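Local coordinates for 27kDa outer membrane protein (Silicibacter pomeroyi, PDB 3GYK) that probably acts as a thiol-disulfide oxidoreductase, this chain being its DsbA-like thioredoxin-fold domain, at residues V24-F30 against R55-W61; E60-L64 against F142-P146; A72-A77 against V126-I130. All blocks are in the same frame, centred on the assembly; numbering follows the deposited sequence. Where two conformers were deposited one is given.

Interaction 1 (V24-F30 against R55-W61); sequences VTVVEFF and RLVYREW
R55 N donates to V24 O and R55 O accepts from V26 N, and this pattern of one residue bonding to both neighbours of its partner runs the length of two parallel strands, 24-30 and 55-60. V57 and R59 repeat it: V57 bonds to V26 O and E28 N, R59 to E28 O and F30 N; the F30 N to R59 O bond is the longest at 3.2 Å. W61 N closes the ladder on F30 O just beyond the strand. Four CA-H...O contacts fill in between, among them V27 CA to V57 O at 3.2 Å.

The strands are the two ends of a beta-alpha-beta unit whose connecting helix is 35-50, the N-terminal half of a thioredoxin fold. Strand 147-150 pairs antiparallel with the other edge of 24-30.

Aromatic contacts gather at the C-terminal end, on both faces of the sheet. F30 CG sits between the backbone N and carbonyl carbon (chi1 56°), which swings the ring across to strand 55-60; its edge meets the face of Y58 in a T-shaped stack, centroids 4.8 Å apart and planes at 73°. The same ring touches the E60 carboxylate, with F30 CE1 3.4 Å from E60 CD. On the sheet face carrying F29 and R59, R59 CG lies over the F29 ring in a CH-pi contact, 3.7 Å from its centroid, while the guanidinium leads to a salt bridge with D11.

Polar side chains meet at the far end, where R55 NH1 donates to T25 OG1 over 2.9 Å, close to the guanidinium plane. Two waters bridge further pairs: one links E28 OE1 to Y58 OH, the other donates to both F30 O and E60 OE1, while E60 OE2 is hydrogen-bonded to Y32 and Y84.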
ATOM      1  N   VAL A  24      -8.629   0.195  14.584  1.00  6.42           N
ATOM      2  CA  VAL A  24      -7.711   1.261  14.131  1.00  7.73           C
ATOM      3  C   VAL A  24      -7.313   0.951  12.693  1.00  9.00           C
ATOM      4  O   VAL A  24      -6.851  -0.176  12.391  1.00  9.91           O
ATOM      5  CB  VAL A  24      -6.467   1.349  15.022  1.00  7.12           C
ATOM      6  CG1 VAL A  24      -5.417   2.335  14.451  1.00  7.88           C
ATOM      7  CG2 VAL A  24      -6.865   1.754  16.410  1.00  7.26           C
ATOM      8  N   THR A  25      -7.495   1.934  11.807  1.00  9.42           N
ATOM      9  CA  THR A  25      -7.004   1.824  10.423  1.00  9.09           C
ATOM     10  C   THR A  25      -5.685   2.557  10.232  1.00 10.36           C
ATOM     11  O   THR A  25      -5.563   3.741  10.600  1.00  9.88           O
ATOM     12  CB  THR A  25      -8.033   2.377   9.408  1.00  9.46           C
ATOM     13  OG1 THR A  25      -9.221   1.595   9.488  1.00  9.34           O
ATOM     14  CG2 THR A  25      -7.506   2.278   7.964  1.00  8.35           C
ATOM     15  N   VAL A  26      -4.714   1.845   9.663  1.00  9.83           N
ATOM     16  CA  VAL A  26      -3.439   2.441   9.249  1.00 10.57           C
ATOM     17  C   VAL A  26      -3.439   2.495   7.740  1.00 10.91           C
ATOM     18  O   VAL A  26      -3.663   1.462   7.093  1.00 11.71           O
ATOM     19  CB  VAL A  26      -2.222   1.609   9.741  1.00 10.21           C
ATOM     20  CG1 VAL A  26      -0.914   2.133   9.107  1.00 10.51           C
ATOM     21  CG2 VAL A  26      -2.153   1.624  11.261  1.00 10.71           C
ATOM     22  N   VAL A  27      -3.227   3.677   7.167  1.00 10.17           N
ATOM     23  CA  VAL A  27      -3.122   3.771   5.710  1.00 10.42           C
ATOM     24  C   VAL A  27      -1.659   3.989   5.353  1.00 10.07           C
ATOM     25  O   VAL A  27      -1.014   4.824   5.976  1.00 11.11           O
ATOM     26  CB  VAL A  27      -3.945   4.972   5.176  1.00 11.07           C
ATOM     27  CG1 VAL A  27      -3.865   5.026   3.659  1.00 10.47           C
ATOM     28  CG2 VAL A  27      -5.431   4.860   5.645  1.00  9.65           C
ATOM     29  N   GLU A  28      -1.131   3.268   4.357  1.00  9.83           N
ATOM     30  CA  GLU A  28       0.244   3.530   3.914  1.00 10.13           C
ATOM     31  C   GLU A  28       0.205   3.943   2.446  1.00 10.47           C
ATOM     32  O   GLU A  28      -0.488   3.311   1.637  1.00 11.53           O
ATOM     33  CB  GLU A  28       1.111   2.263   4.032  1.00  9.92           C
ATOM     34  CG  GLU A  28       2.577   2.562   3.642  1.00 12.21           C
ATOM     35  CD  GLU A  28       3.514   1.348   3.664  1.00 13.95           C
ATOM     36  OE1 GLU A  28       3.086   0.248   4.067  1.00 14.29           O
ATOM     37  OE2 GLU A  28       4.694   1.518   3.217  1.00 15.80           O
ATOM     38  N   PHE A  29       0.943   5.007   2.127  1.00  9.81           N
ATOM     39  CA  PHE A  29       1.154   5.453   0.744  1.00 10.00           C
ATOM     40  C   PHE A  29       2.577   5.018   0.399  1.00  9.45           C
ATOM     41  O   PHE A  29       3.533   5.359   1.121  1.00 11.18           O
ATOM     42  CB  PHE A  29       1.100   6.983   0.684  1.00  8.89           C
ATOM     43  CG  PHE A  29      -0.306   7.582   0.794  1.00 10.30           C
ATOM     44  CD1 PHE A  29      -0.883   8.252  -0.291  1.00  9.75           C
ATOM     45  CD2 PHE A  29      -1.019   7.529   2.013  1.00 10.86           C
ATOM     46  CE1 PHE A  29      -2.149   8.839  -0.198  1.00 10.80           C
ATOM     47  CE2 PHE A  29      -2.291   8.121   2.125  1.00 10.13           C
ATOM     48  CZ  PHE A  29      -2.869   8.758   1.025  1.00  9.28           C
ATOM     49  N   PHE A  30       2.756   4.311  -0.715  1.00 10.27           N
ATOM     50  CA  PHE A  30       4.083   3.745  -0.992  1.00  9.69           C
ATOM     51  C   PHE A  30       4.359   3.599  -2.496  1.00 10.02           C
ATOM     52  O   PHE A  30       3.437   3.692  -3.327  1.00  9.47           O
ATOM     53  CB  PHE A  30       4.201   2.346  -0.336  1.00  9.98           C
ATOM     54  CG  PHE A  30       3.126   1.393  -0.780  1.00 10.94           C
ATOM     55  CD1 PHE A  30       3.240   0.713  -1.982  1.00 10.80           C
ATOM     56  CD2 PHE A  30       1.967   1.221  -0.007  1.00 13.26           C
ATOM     57  CE1 PHE A  30       2.234  -0.152  -2.416  1.00 14.38           C
ATOM     58  CE2 PHE A  30       0.938   0.367  -0.452  1.00 14.76           C
ATOM     59  CZ  PHE A  30       1.083  -0.325  -1.644  1.00 14.95           C
ATOM     60  N   ARG A  55      -6.427  -2.697  11.034  1.00  9.78           N
ATOM     61  CA  ARG A  55      -6.828  -2.751   9.657  1.00 10.13           C
ATOM     62  C   ARG A  55      -5.824  -1.931   8.851  1.00 10.54           C
ATOM     63  O   ARG A  55      -5.520  -0.801   9.231  1.00  9.90           O
ATOM     64  CB  ARG A  55      -8.148  -2.031   9.573  1.00 12.01           C
ATOM     65  CG  ARG A  55      -8.831  -2.070   8.273  1.00 13.42           C
ATOM     66  CD  ARG A  55     -10.266  -1.684   8.669  1.00 18.92           C
ATOM     67  NE  ARG A  55     -11.075  -1.623   7.482  1.00 21.29           N
ATOM     68  CZ  ARG A  55     -11.172  -0.549   6.716  1.00 22.25           C
ATOM     69  NH1 ARG A  55     -10.547   0.573   7.062  1.00 17.91           N
ATOM     70  NH2 ARG A  55     -11.919  -0.607   5.619  1.00 23.11           N
ATOM     71  N   LEU A  56      -5.355  -2.464   7.727  0.50 10.02           N
ATOM     72  CA  LEU A  56      -4.298  -1.792   6.954  0.50 10.01           C
ATOM     73  C   LEU A  56      -4.765  -1.497   5.532  0.50 10.46           C
ATOM     74  O   LEU A  56      -5.076  -2.426   4.782  0.50 10.85           O
ATOM     75  CB  LEU A  56      -3.064  -2.685   6.912  0.50 10.01           C
ATOM     76  CG  LEU A  56      -1.906  -2.232   6.038  0.50  8.32           C
ATOM     77  CD1 LEU A  56      -1.266  -1.032   6.691  0.50  7.70           C
ATOM     78  CD2 LEU A  56      -0.924  -3.365   5.961  0.50  8.26           C
ATOM     79  N   VAL A  57      -4.816  -0.209   5.169  1.00 10.74           N
ATOM     80  CA  VAL A  57      -5.367   0.236   3.875  1.00 10.81           C
ATOM     81  C   VAL A  57      -4.182   0.705   3.024  1.00 11.23           C
ATOM     82  O   VAL A  57      -3.334   1.482   3.489  1.00 10.99           O
ATOM     83  CB  VAL A  57      -6.433   1.368   4.036  1.00 11.34           C
ATOM     84  CG1 VAL A  57      -6.732   2.057   2.671  1.00 11.45           C
ATOM     85  CG2 VAL A  57      -7.731   0.801   4.643  1.00 10.32           C
ATOM     86  N   TYR A  58      -4.132   0.257   1.774  1.00 10.51           N
ATOM     87  CA  TYR A  58      -3.011   0.620   0.906  1.00 11.95           C
ATOM     88  C   TYR A  58      -3.371   1.635  -0.165  1.00 12.37           C
ATOM     89  O   TYR A  58      -4.381   1.469  -0.882  1.00 12.08           O
ATOM     90  CB  TYR A  58      -2.464  -0.641   0.241  1.00 11.95           C
ATOM     91  CG  TYR A  58      -1.487  -1.432   1.081  1.00 13.99           C
ATOM     92  CD1 TYR A  58      -1.060  -0.986   2.332  1.00 17.03           C
ATOM     93  CD2 TYR A  58      -0.939  -2.594   0.585  1.00 15.41           C
ATOM     94  CE1 TYR A  58      -0.100  -1.702   3.072  1.00 16.79           C
ATOM     95  CE2 TYR A  58       0.003  -3.316   1.316  1.00 16.66           C
ATOM     96  CZ  TYR A  58       0.423  -2.862   2.546  1.00 16.37           C
ATOM     97  OH  TYR A  58       1.350  -3.592   3.253  1.00 17.87           O
ATOM     98  N   ARG A  59      -2.534   2.671  -0.292  1.00 10.90           N
ATOM     99  CA  ARG A  59      -2.614   3.601  -1.401  1.00 10.46           C
ATOM    100  C   ARG A  59      -1.333   3.431  -2.238  1.00 10.51           C
ATOM    101  O   ARG A  59      -0.212   3.799  -1.803  1.00 11.31           O
ATOM    102  CB  ARG A  59      -2.675   5.068  -0.919  1.00 11.08           C
ATOM    103  CG  ARG A  59      -3.931   5.467  -0.086  1.00  9.84           C
ATOM    104  CD  ARG A  59      -5.285   5.064  -0.707  1.00 12.38           C
ATOM    105  NE  ARG A  59      -5.417   5.332  -2.141  1.00 12.58           N
ATOM    106  CZ  ARG A  59      -6.583   5.291  -2.782  1.00 10.16           C
ATOM    107  NH1 ARG A  59      -7.716   5.048  -2.079  1.00  8.85           N
ATOM    108  NH2 ARG A  59      -6.628   5.435  -4.115  1.00  9.50           N
ATOM    109  N   GLU A  60      -1.505   2.873  -3.422  1.00  9.73           N
ATOM    110  CA  GLU A  60      -0.396   2.789  -4.377  1.00  9.72           C
ATOM    111  C   GLU A  60      -0.191   4.187  -4.900  1.00  9.93           C
ATOM    112  O   GLU A  60      -1.100   4.769  -5.517  1.00 10.65           O
ATOM    113  CB  GLU A  60      -0.788   1.838  -5.514  1.00 10.70           C
ATOM    114  CG  GLU A  60      -1.030   0.415  -5.053  1.00 11.24           C
ATOM    115  CD  GLU A  60       0.249  -0.451  -5.168  1.00 11.34           C
ATOM    116  OE1 GLU A  60       1.267   0.055  -5.686  1.00 12.51           O
ATOM    117  OE2 GLU A  60       0.207  -1.637  -4.763  1.00 13.72           O
ATOM    118  N   TRP A  61       1.002   4.739  -4.650  1.00 10.58           N
ATOM    119  CA  TRP A  61       1.318   6.110  -5.046  1.00 10.48           C
ATOM    120  C   TRP A  61       2.656   6.112  -5.780  1.00 10.46           C
ATOM    121  O   TRP A  61       3.706   6.469  -5.217  1.00  9.49           O
ATOM    122  CB  TRP A  61       1.346   7.029  -3.812  1.00 10.61           C
ATOM    123  CG  TRP A  61       1.457   8.483  -4.153  1.00 10.74           C
ATOM    124  CD1 TRP A  61       1.031   9.100  -5.308  1.00 10.87           C
ATOM    125  CD2 TRP A  61       2.046   9.511  -3.346  1.00 11.17           C
ATOM    126  NE1 TRP A  61       1.328  10.444  -5.267  1.00 12.35           N
ATOM    127  CE2 TRP A  61       1.941  10.724  -4.076  1.00 11.13           C
ATOM    128  CE3 TRP A  61       2.638   9.531  -2.066  1.00 10.24           C
ATOM    129  CZ2 TRP A  61       2.437  11.940  -3.593  1.00 11.78           C
ATOM    130  CZ3 TRP A  61       3.136  10.761  -1.587  1.00 10.67           C
ATOM    131  CH2 TRP A  61       3.026  11.927  -2.339  1.00 11.30           C
TER
HETATM  132  O   HOH W   1       3.593  -2.457   4.158  1.00 26.79           O
HETATM  133  O   HOH W   2       2.951   2.230  -5.744  1.00 11.85           O

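Interaction 2 (E60-L64 against F142-P146); sequences EWPIL and FNGTP
The W61 indole presses the far rim of its six-membered ring against the bend of 142-145. CE3 touches T145 CG2 at 3.5 Å, CZ3 comes as close to G144 O, and CH2 lies 3.4 Å from F142 O. G144 O approaches at the ring edge, near its plane, whereas the T145 methyl and F142 O come in obliquely. With CG anti to the backbone N (chi1 -171°), the indole extends from its loop to the other one. No hydrogen bond joins the segments; carbon meets methyl and carbonyl groups, and G144 O has a polar partner in the S147 hydroxyl.

I63 makes the second approach. Its CG1 branch lies between the backbone N and the carbonyl carbon (chi1 58°) and then runs extended, carrying CD1 to within 3.8 Å of both G144 CA and T145 CG2. The I63 and T145 side chains meet tip to tip. Its other branch, I63 CG2, rests over one face of the W61 ring but offset toward its rim, 3.3 Å above the plane. T145 places CG2 opposite its own carbonyl carbon, and this single methyl serves both W61 and I63. From the F142 side, CB reaches W61 CZ3 at 4.1 Å, while the phenyl ring turns away to meet F29 edge-to-face.

T145 precedes a cis peptide bond to P146, the cis-proline loop familiar from thioredoxin folds, and its side chain touches C34 of a CxxC sequence at a helix start that is probably the redox site. D31 accepts from the backbone N of I63 and L64. W61 also packs on M134 and A137 of helix 124-140 and on F29 of strand 24-30. The contact joins the end of strand 54-60 to the lead-in of strand 147-150.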
ATOM      1  N   GLU A  60      -1.505   2.873  -3.422  1.00  9.73           N
ATOM      2  CA  GLU A  60      -0.396   2.789  -4.377  1.00  9.72           C
ATOM      3  C   GLU A  60      -0.191   4.187  -4.900  1.00  9.93           C
ATOM      4  O   GLU A  60      -1.100   4.769  -5.517  1.00 10.65           O
ATOM      5  CB  GLU A  60      -0.788   1.838  -5.514  1.00 10.70           C
ATOM      6  CG  GLU A  60      -1.030   0.415  -5.053  1.00 11.24           C
ATOM      7  CD  GLU A  60       0.249  -0.451  -5.168  1.00 11.34           C
ATOM      8  OE1 GLU A  60       1.267   0.055  -5.686  1.00 12.51           O
ATOM      9  OE2 GLU A  60       0.207  -1.637  -4.763  1.00 13.72           O
ATOM     10  N   TRP A  61       1.002   4.739  -4.650  1.00 10.58           N
ATOM     11  CA  TRP A  61       1.318   6.110  -5.046  1.00 10.48           C
ATOM     12  C   TRP A  61       2.656   6.112  -5.780  1.00 10.46           C
ATOM     13  O   TRP A  61       3.706   6.469  -5.217  1.00  9.49           O
ATOM     14  CB  TRP A  61       1.346   7.029  -3.812  1.00 10.61           C
ATOM     15  CG  TRP A  61       1.457   8.483  -4.153  1.00 10.74           C
ATOM     16  CD1 TRP A  61       1.031   9.100  -5.308  1.00 10.87           C
ATOM     17  CD2 TRP A  61       2.046   9.511  -3.346  1.00 11.17           C
ATOM     18  NE1 TRP A  61       1.328  10.444  -5.267  1.00 12.35           N
ATOM     19  CE2 TRP A  61       1.941  10.724  -4.076  1.00 11.13           C
ATOM     20  CE3 TRP A  61       2.638   9.531  -2.066  1.00 10.24           C
ATOM     21  CZ2 TRP A  61       2.437  11.940  -3.593  1.00 11.78           C
ATOM     22  CZ3 TRP A  61       3.136  10.761  -1.587  1.00 10.67           C
ATOM     23  CH2 TRP A  61       3.026  11.927  -2.339  1.00 11.30           C
ATOM     24  N   PRO A  62       2.633   5.629  -7.039  1.00 11.04           N
ATOM     25  CA  PRO A  62       3.876   5.551  -7.817  1.00  9.71           C
ATOM     26  C   PRO A  62       4.359   6.963  -8.224  1.00 10.29           C
ATOM     27  O   PRO A  62       3.662   7.680  -8.951  1.00 11.86           O
ATOM     28  CB  PRO A  62       3.471   4.709  -9.029  1.00  9.08           C
ATOM     29  CG  PRO A  62       1.961   5.000  -9.203  1.00 10.06           C
ATOM     30  CD  PRO A  62       1.494   4.986  -7.740  1.00  9.71           C
ATOM     31  N   ILE A  63       5.523   7.345  -7.719  1.00 10.26           N
ATOM     32  CA  ILE A  63       6.066   8.702  -7.915  1.00 10.33           C
ATOM     33  C   ILE A  63       7.521   8.708  -8.354  1.00  9.99           C
ATOM     34  O   ILE A  63       8.062   9.760  -8.644  1.00  9.48           O
ATOM     35  CB  ILE A  63       5.857   9.598  -6.642  1.00 11.40           C
ATOM     36  CG1 ILE A  63       6.512   8.966  -5.407  1.00 11.77           C
ATOM     37  CG2 ILE A  63       4.330   9.862  -6.408  1.00 11.18           C
ATOM     38  CD1 ILE A  63       6.499   9.856  -4.120  1.00 13.25           C
ATOM     39  N   LEU A  64       8.150   7.537  -8.418  1.00  9.28           N
ATOM     40  CA  LEU A  64       9.586   7.457  -8.702  1.00  9.90           C
ATOM     41  C   LEU A  64       9.853   6.949 -10.114  1.00  9.66           C
ATOM     42  O   LEU A  64      10.956   6.490 -10.418  1.00 10.93           O
ATOM     43  CB  LEU A  64      10.306   6.579  -7.656  1.00  8.45           C
ATOM     44  CG  LEU A  64      10.208   7.074  -6.213  1.00 10.86           C
ATOM     45  CD1 LEU A  64      10.976   6.160  -5.289  1.00 11.68           C
ATOM     46  CD2 LEU A  64      10.773   8.510  -6.099  1.00 12.45           C
ATOM     47  N   PHE A 142       1.316  15.166   2.000  1.00  8.84           N
ATOM     48  CA  PHE A 142       2.410  14.214   1.864  1.00  9.24           C
ATOM     49  C   PHE A 142       3.267  14.583   0.658  1.00  9.37           C
ATOM     50  O   PHE A 142       2.746  14.776  -0.470  1.00 10.00           O
ATOM     51  CB  PHE A 142       1.889  12.783   1.697  1.00  9.33           C
ATOM     52  CG  PHE A 142       1.129  12.257   2.902  1.00 10.39           C
ATOM     53  CD1 PHE A 142       1.281  12.843   4.188  1.00 10.46           C
ATOM     54  CD2 PHE A 142       0.278  11.177   2.750  1.00 10.30           C
ATOM     55  CE1 PHE A 142       0.595  12.335   5.301  1.00 11.05           C
ATOM     56  CE2 PHE A 142      -0.411  10.658   3.854  1.00 12.26           C
ATOM     57  CZ  PHE A 142      -0.239  11.228   5.136  1.00 12.50           C
ATOM     58  N   ASN A 143       4.574  14.668   0.886  1.00  8.24           N
ATOM     59  CA  ASN A 143       5.492  15.131  -0.159  1.00  8.17           C
ATOM     60  C   ASN A 143       6.195  13.954  -0.815  1.00  8.78           C
ATOM     61  O   ASN A 143       6.862  14.132  -1.813  1.00  9.79           O
ATOM     62  CB  ASN A 143       6.572  16.040   0.463  1.00  7.79           C
ATOM     63  CG  ASN A 143       7.376  16.776  -0.577  1.00  9.80           C
ATOM     64  OD1 ASN A 143       6.844  17.569  -1.362  1.00 11.82           O
ATOM     65  ND2 ASN A 143       8.685  16.519  -0.595  1.00  9.38           N
ATOM     66  N   GLY A 144       6.122  12.778  -0.201  1.00  9.11           N
ATOM     67  CA  GLY A 144       6.737  11.582  -0.794  1.00  9.73           C
ATOM     68  C   GLY A 144       6.387  10.362   0.031  1.00  9.11           C
ATOM     69  O   GLY A 144       5.512  10.419   0.937  1.00  8.70           O
ATOM     70  N   THR A 145       7.064   9.262  -0.262  1.00  9.14           N
ATOM     71  CA  THR A 145       6.739   7.965   0.356  1.00  9.54           C
ATOM     72  C   THR A 145       7.928   7.484   1.195  1.00  8.80           C
ATOM     73  O   THR A 145       9.061   7.871   0.902  1.00 10.00           O
ATOM     74  CB  THR A 145       6.459   6.900  -0.727  1.00  9.73           C
ATOM     75  OG1 THR A 145       7.596   6.824  -1.599  1.00 12.49           O
ATOM     76  CG2 THR A 145       5.262   7.303  -1.560  1.00  9.88           C
ATOM     77  N   PRO A 146       7.684   6.677   2.255  1.00  9.12           N
ATOM     78  CA  PRO A 146       6.364   6.266   2.777  1.00  9.47           C
ATOM     79  C   PRO A 146       5.708   7.373   3.580  1.00  9.88           C
ATOM     80  O   PRO A 146       6.428   8.181   4.222  1.00 10.71           O
ATOM     81  CB  PRO A 146       6.696   5.047   3.684  1.00  9.56           C
ATOM     82  CG  PRO A 146       8.091   5.305   4.139  1.00  9.59           C
ATOM     83  CD  PRO A 146       8.795   6.100   3.041  1.00  8.93           C
TER

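Interaction 3 (A72-A77 against V126-I130); sequences ARAALA and VTAHI
Two flat groups, the R73 guanidinium and the H129 imidazole, flank the contact between helices 66-77 and 124-140. The guanidinium has T127 OG1 at its edge, 4° out of plane, while V126 CG1 approaches NH1 obliquely; I130 CD1 lies loosely over one face, its closer contact being with R73 CG at 3.8 Å. Over one face of H129, nearly above the ring centre, stands L76 CD2, a CH-pi contact 3.9 Å from the centroid and 8° off the normal. L76 CD1 lies 3.7 Å from H129 CD2.

In the one of two modelled conformers described here, R73 grips the T127 hydroxyl end-on with both terminal nitrogens: NH2 donates over 3.0 Å and NH1 less directly over 3.3 Å. Its chain is extended from CG to NE and lies beside T127. NE forms a salt bridge with D69, and NH1 also bonds to M121 O.

Between the flat groups the helices meet through aliphatic carbons. I130 CD1 packs on A72 CB, V126 CG2 faces L76 CB, and L76 CD1 reaches I130 CG1 at 3.9 Å. The helix segments cross at 119°. Both helices belong to the helical region that, as in DsbA-like proteins, lies between the beta-alpha-beta half and strand 147-150 of the thioredoxin fold.

H129 itself is held by polar bonds outside the pair, ND1 to N13 O and NE2 to the backbone N of E60. Since N13 O requires a donor and E60 N an acceptor, the imidazole probably carries its proton on ND1 and is neutral; its rotation is then fixed by two bonds while L76 packs on one face.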
ATOM      1  N   ALA A  72       3.065  -0.456  -9.639  1.00  9.82           N
ATOM      2  CA  ALA A  72       1.773  -0.102  -9.039  1.00 10.22           C
ATOM      3  C   ALA A  72       0.597  -0.643  -9.878  1.00 10.61           C
ATOM      4  O   ALA A  72      -0.347  -1.224  -9.311  1.00 10.33           O
ATOM      5  CB  ALA A  72       1.656   1.392  -8.835  1.00  9.67           C
ATOM      6  N   ARG A  73       0.655  -0.466 -11.201  0.50 10.32           N
ATOM      7  CA  ARG A  73      -0.419  -0.978 -12.067  0.50 10.11           C
ATOM      8  C   ARG A  73      -0.516  -2.502 -11.959  0.50 10.26           C
ATOM      9  O   ARG A  73      -1.617  -3.059 -11.819  0.50  9.64           O
ATOM     10  CB  ARG A  73      -0.212  -0.552 -13.527  0.50 11.21           C
ATOM     11  CG  ARG A  73      -0.338   0.960 -13.698  0.50 11.79           C
ATOM     12  CD  ARG A  73      -0.407   1.362 -15.148  0.50 14.34           C
ATOM     13  NE  ARG A  73      -0.941   2.711 -15.218  0.50 16.63           N
ATOM     14  CZ  ARG A  73      -2.233   2.989 -15.371  0.50 17.29           C
ATOM     15  NH1 ARG A  73      -3.116   2.009 -15.519  0.50 17.33           N
ATOM     16  NH2 ARG A  73      -2.637   4.250 -15.399  0.50 17.28           N
ATOM     17  N   ALA A  74       0.644  -3.155 -11.994  1.00  9.37           N
ATOM     18  CA  ALA A  74       0.715  -4.628 -11.950  1.00  9.80           C
ATOM     19  C   ALA A  74       0.130  -5.133 -10.632  1.00 10.01           C
ATOM     20  O   ALA A  74      -0.656  -6.084 -10.616  1.00 10.18           O
ATOM     21  CB  ALA A  74       2.137  -5.067 -12.076  1.00 10.24           C
ATOM     22  N   ALA A  75       0.518  -4.490  -9.533  1.00 10.01           N
ATOM     23  CA  ALA A  75       0.024  -4.892  -8.228  1.00  9.83           C
ATOM     24  C   ALA A  75      -1.495  -4.759  -8.172  1.00  9.91           C
ATOM     25  O   ALA A  75      -2.182  -5.705  -7.774  1.00  9.96           O
ATOM     26  CB  ALA A  75       0.711  -4.058  -7.097  1.00  9.81           C
ATOM     27  N   LEU A  76      -2.027  -3.610  -8.584  1.00  9.75           N
ATOM     28  CA  LEU A  76      -3.482  -3.420  -8.561  1.00  9.82           C
ATOM     29  C   LEU A  76      -4.166  -4.435  -9.470  1.00  9.78           C
ATOM     30  O   LEU A  76      -5.218  -4.965  -9.102  1.00  9.75           O
ATOM     31  CB  LEU A  76      -3.869  -1.992  -8.961  1.00  9.84           C
ATOM     32  CG  LEU A  76      -3.453  -0.936  -7.921  1.00 10.75           C
ATOM     33  CD1 LEU A  76      -3.473   0.494  -8.526  1.00 12.34           C
ATOM     34  CD2 LEU A  76      -4.326  -1.045  -6.637  1.00 11.27           C
ATOM     35  N   ALA A  77      -3.580  -4.708 -10.646  1.00  9.36           N
ATOM     36  CA  ALA A  77      -4.132  -5.742 -11.535  1.00  9.08           C
ATOM     37  C   ALA A  77      -4.174  -7.137 -10.890  1.00  9.59           C
ATOM     38  O   ALA A  77      -5.060  -7.945 -11.211  1.00 10.27           O
ATOM     39  CB  ALA A  77      -3.366  -5.800 -12.901  1.00  8.37           C
ATOM     40  N   VAL A 126      -7.714   0.800 -12.299  1.00  8.00           N
ATOM     41  CA  VAL A 126      -6.314   0.881 -11.889  1.00  8.00           C
ATOM     42  C   VAL A 126      -5.873   2.361 -11.937  1.00  8.51           C
ATOM     43  O   VAL A 126      -5.337   2.923 -10.949  1.00  9.07           O
ATOM     44  CB  VAL A 126      -5.402  -0.028 -12.800  1.00  9.18           C
ATOM     45  CG1 VAL A 126      -3.919   0.248 -12.553  1.00  8.74           C
ATOM     46  CG2 VAL A 126      -5.704  -1.513 -12.528  1.00  8.18           C
ATOM     47  N   THR A 127      -6.150   2.987 -13.075  1.00  7.34           N
ATOM     48  CA  THR A 127      -5.934   4.424 -13.238  1.00  8.29           C
ATOM     49  C   THR A 127      -6.657   5.244 -12.150  1.00  7.91           C
ATOM     50  O   THR A 127      -6.049   6.152 -11.558  1.00  6.76           O
ATOM     51  CB  THR A 127      -6.376   4.865 -14.611  1.00  8.28           C
ATOM     52  OG1 THR A 127      -5.581   4.162 -15.582  1.00 10.36           O
ATOM     53  CG2 THR A 127      -6.189   6.371 -14.779  1.00  8.32           C
ATOM     54  N   ALA A 128      -7.926   4.893 -11.881  1.00  6.80           N
ATOM     55  CA  ALA A 128      -8.726   5.590 -10.871  1.00  6.69           C
ATOM     56  C   ALA A 128      -8.068   5.497  -9.491  1.00  7.51           C
ATOM     57  O   ALA A 128      -8.025   6.507  -8.759  1.00  8.08           O
ATOM     58  CB  ALA A 128     -10.204   5.089 -10.832  1.00  6.15           C
ATOM     59  N   HIS A 129      -7.546   4.327  -9.128  1.00  7.10           N
ATOM     60  CA  HIS A 129      -6.873   4.198  -7.813  1.00  8.83           C
ATOM     61  C   HIS A 129      -5.662   5.131  -7.730  1.00  8.57           C
ATOM     62  O   HIS A 129      -5.494   5.902  -6.784  1.00  8.25           O
ATOM     63  CB  HIS A 129      -6.428   2.768  -7.535  1.00  8.47           C
ATOM     64  CG  HIS A 129      -5.647   2.623  -6.264  1.00 10.78           C
ATOM     65  ND1 HIS A 129      -6.204   2.119  -5.108  1.00  9.69           N
ATOM     66  CD2 HIS A 129      -4.368   2.966  -5.948  1.00 10.34           C
ATOM     67  CE1 HIS A 129      -5.291   2.126  -4.144  1.00 10.29           C
ATOM     68  NE2 HIS A 129      -4.177   2.651  -4.624  1.00 10.93           N
ATOM     69  N   ILE A 130      -4.795   5.056  -8.728  1.00  8.27           N
ATOM     70  CA  ILE A 130      -3.552   5.841  -8.665  1.00  8.08           C
ATOM     71  C   ILE A 130      -3.848   7.335  -8.655  1.00  7.85           C
ATOM     72  O   ILE A 130      -3.210   8.089  -7.905  1.00  8.63           O
ATOM     73  CB  ILE A 130      -2.597   5.434  -9.816  1.00  8.43           C
ATOM     74  CG1 ILE A 130      -2.125   3.982  -9.621  1.00  8.47           C
ATOM     75  CG2 ILE A 130      -1.386   6.379  -9.865  1.00  9.38           C
ATOM     76  CD1 ILE A 130      -1.489   3.330 -10.899  1.00 10.07           C
TER

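Interaction 1 lies in the buried core of the fold, a backbone ladder flanked by aromatic and water-bridged side chains. Interaction 2 begins where that ladder ends, sharing E60 and W61, and is more open: two loops meeting without a hydrogen bond, only carbon, methyl and carbonyl contacts. Interaction 3, about 14 Å from each of the others between centres, is largely buried but joins two helices through aliphatic packing and, in one modelled conformer, an arginine-threonine grip toward the exposed rim. Helix 124-140 serves all three, backing R59 and W61 and supplying H129, whose NE2 bonds to E60 N. F29 and F142 touch between interactions 1 and 2, and P62 packs on A72 between 2 and 3.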